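Local structure of 2-hydroxyisobutyryl-CoA synthetase (Aquincola tertiaricarbonis, 6HDY) at residues Asn149-Ile154 / Ser282-Val287. The protein is a synthetase of the AMP-binding (ANL) superfamily, with a large N-terminal part and a smaller C-terminal domain. Numbering follows the deposited sequence.
Sequences NAHARI and SPFMNV. With 3HL ((3S)-3-hydroxybutanoic acid), chain B; 8LQ ([[(2~{R},3~{S},4~{R},5~{R})-5-(6-aminopurin-9-yl)-3,4-bis(oxidanyl)oxolan-2-yl]methoxy-oxidanyl-phosphoryl] (3~{S})-3-oxidanylbutanoate), chain C.
His151 and Met285 share most of the buried surface, with Ile154 next. The imidazole reaches out from the helix to the loop. Met285 lies across one ring face: CG is 3.8 Å and SD 3.9 Å from the His151 ring centroid, both close to the ring normal, which defines a CH-pi and a sulfur-aromatic contact. The backbone N of Met285 donates to His151 NE2 at 3.3 Å; the bond is fairly straight (164°), but the donor sits 37° out of the ring plane. His151 ND1 bonds to Gly180 O, so both ring nitrogens have partners, which probably limits rotation of the imidazole. Its CE1 edge points at the Phe284 face, 3.7 Å from CE2, in a T-shaped pair with planes at 69°. The opposite Phe284 face meets either (3S)-3-hydroxybutanoic acid or 8LQ, the two being modelled in overlapping positions, making His151 a second-shell residue of the pocket. Ile154 CD1 packs 3.3 Å from Met285 O, and Ala150 CB meets CB of Pro283, which follows a cis peptide bond. Thus helix 141-157 backs the pocket loop between strands 271-274 and 287-288, while Gly180 ties the imidazole to helix 176-187.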
# COMPACT_ATOMS: atom_id res chain seq x y z
N ASN A 149 1.29 -17.95 -6.24
CA ASN A 149 1.88 -18.97 -7.09
C ASN A 149 1.45 -18.83 -8.54
O ASN A 149 2.32 -18.86 -9.42
CB ASN A 149 1.58 -20.36 -6.55
CG ASN A 149 2.47 -20.71 -5.41
OD1 ASN A 149 3.55 -21.24 -5.60
ND2 ASN A 149 2.05 -20.39 -4.19
N ALA A 150 0.13 -18.63 -8.78
CA ALA A 150 -0.41 -18.39 -10.12
C ALA A 150 0.27 -17.19 -10.71
O ALA A 150 0.71 -17.25 -11.85
CB ALA A 150 -1.90 -18.13 -10.04
N HIS A 151 0.41 -16.09 -9.94
CA HIS A 151 1.01 -14.86 -10.47
C HIS A 151 2.49 -14.97 -10.74
O HIS A 151 2.92 -14.41 -11.74
CB HIS A 151 0.69 -13.66 -9.56
CG HIS A 151 -0.72 -13.20 -9.75
ND1 HIS A 151 -1.19 -12.11 -9.10
CD2 HIS A 151 -1.70 -13.69 -10.54
CE1 HIS A 151 -2.44 -11.96 -9.50
NE2 HIS A 151 -2.79 -12.89 -10.37
N ALA A 152 3.28 -15.66 -9.87
CA ALA A 152 4.73 -15.89 -10.09
C ALA A 152 4.94 -16.65 -11.41
O ALA A 152 5.85 -16.34 -12.16
CB ALA A 152 5.34 -16.70 -8.95
N ARG A 153 4.06 -17.64 -11.66
CA ARG A 153 4.05 -18.48 -12.86
C ARG A 153 3.90 -17.67 -14.16
O ARG A 153 4.71 -17.81 -15.08
CB ARG A 153 2.94 -19.54 -12.72
CG ARG A 153 2.55 -20.23 -14.01
CD ARG A 153 1.65 -21.38 -13.72
NE ARG A 153 1.10 -21.96 -14.94
CZ ARG A 153 0.01 -22.71 -14.98
NH1 ARG A 153 -0.65 -23.00 -13.87
NH2 ARG A 153 -0.42 -23.19 -16.14
N ILE A 154 2.88 -16.80 -14.19
CA ILE A 154 2.54 -15.94 -15.32
C ILE A 154 3.60 -14.81 -15.48
O ILE A 154 3.89 -14.43 -16.60
CB ILE A 154 1.08 -15.41 -15.11
CG1 ILE A 154 0.07 -16.57 -15.14
CG2 ILE A 154 0.72 -14.35 -16.13
CD1 ILE A 154 -1.23 -16.30 -14.41
N SER A 282 -9.31 -12.62 -8.72
CA SER A 282 -7.89 -12.82 -8.36
C SER A 282 -7.70 -14.33 -8.20
O SER A 282 -8.58 -14.96 -7.61
CB SER A 282 -7.52 -12.11 -7.07
OG SER A 282 -7.77 -10.72 -7.19
N PRO A 283 -6.67 -14.98 -8.78
CA PRO A 283 -5.54 -14.43 -9.56
C PRO A 283 -6.00 -13.82 -10.90
O PRO A 283 -6.36 -14.54 -11.84
CB PRO A 283 -4.60 -15.64 -9.69
CG PRO A 283 -5.51 -16.84 -9.63
CD PRO A 283 -6.58 -16.44 -8.64
N PHE A 284 -6.05 -12.49 -10.96
CA PHE A 284 -6.57 -11.73 -12.10
C PHE A 284 -5.66 -11.80 -13.33
O PHE A 284 -6.10 -11.47 -14.43
CB PHE A 284 -6.86 -10.26 -11.71
CG PHE A 284 -5.65 -9.54 -11.15
CD1 PHE A 284 -4.68 -9.01 -12.00
CD2 PHE A 284 -5.45 -9.43 -9.77
CE1 PHE A 284 -3.55 -8.39 -11.49
CE2 PHE A 284 -4.33 -8.79 -9.27
CZ PHE A 284 -3.38 -8.27 -10.13
N MET A 285 -4.38 -12.24 -13.15
CA MET A 285 -3.45 -12.42 -14.26
C MET A 285 -3.81 -13.69 -15.08
O MET A 285 -3.07 -14.04 -15.98
CB MET A 285 -1.98 -12.46 -13.76
CG MET A 285 -1.48 -11.12 -13.24
SD MET A 285 0.25 -11.10 -12.67
CE MET A 285 1.08 -11.22 -14.19
N ASN A 286 -4.98 -14.33 -14.81
CA ASN A 286 -5.48 -15.52 -15.54
C ASN A 286 -5.64 -15.25 -17.07
O ASN A 286 -5.78 -16.17 -17.88
CB ASN A 286 -6.79 -16.03 -14.91
CG ASN A 286 -7.96 -15.12 -15.16
OD1 ASN A 286 -8.06 -14.05 -14.58
ND2 ASN A 286 -8.85 -15.47 -16.06
N VAL A 287 -5.64 -13.98 -17.43
CA VAL A 287 -5.60 -13.50 -18.81
C VAL A 287 -4.35 -12.62 -18.85
O VAL A 287 -4.24 -11.68 -18.05
CB VAL A 287 -6.89 -12.83 -19.38
CG1 VAL A 287 -8.01 -13.85 -19.56
CG2 VAL A 287 -7.34 -11.64 -18.54
CA 3HL B . -8.35 -5.27 -11.90
CB 3HL B . -8.48 -5.95 -10.52
OG1 3HL B . -7.66 -7.11 -10.37
CG2 3HL B . -8.11 -5.03 -9.40
C 3HL B . -7.32 -6.01 -12.71
OA 3HL B . -6.15 -5.99 -12.35
OB 3HL B . -7.81 -6.82 -13.68
N9 8LQ C . -9.87 -4.21 -17.01
C8 8LQ C . -9.01 -4.75 -16.13
N7 8LQ C . -7.93 -5.17 -16.78
C5 8LQ C . -8.12 -4.90 -18.08
C6 8LQ C . -7.34 -5.05 -19.18
N6 8LQ C . -6.16 -5.63 -19.04
N1 8LQ C . -7.76 -4.67 -20.40
C2 8LQ C . -9.00 -4.06 -20.57
N3 8LQ C . -9.75 -3.85 -19.42
C4 8LQ C . -9.31 -4.30 -18.22
CAA 8LQ C . -7.43 -6.14 -10.14
CAZ 8LQ C . -7.00 -6.01 -11.62
OAE 8LQ C . -6.21 -4.83 -11.79
CAL 8LQ C . -8.19 -5.95 -12.58
CAS 8LQ C . -9.14 -4.80 -12.20
OAC 8LQ C . -8.86 -3.65 -12.50
OAQ 8LQ C . -10.24 -5.17 -11.45
PBC 8LQ C . -11.49 -4.21 -11.19
OAH 8LQ C . -10.90 -3.00 -10.35
OAD 8LQ C . -12.62 -4.88 -10.52
O5' 8LQ C . -11.92 -3.74 -12.64
C5' 8LQ C . -12.18 -4.77 -13.59
C4' 8LQ C . -12.54 -4.15 -14.92
O4' 8LQ C . -11.45 -3.32 -15.37
C3' 8LQ C . -12.65 -5.24 -15.89
O3' 8LQ C . -13.98 -5.82 -15.87
C2' 8LQ C . -12.35 -4.50 -17.19
O2' 8LQ C . -13.51 -3.67 -17.62
C1' 8LQ C . -11.22 -3.60 -16.76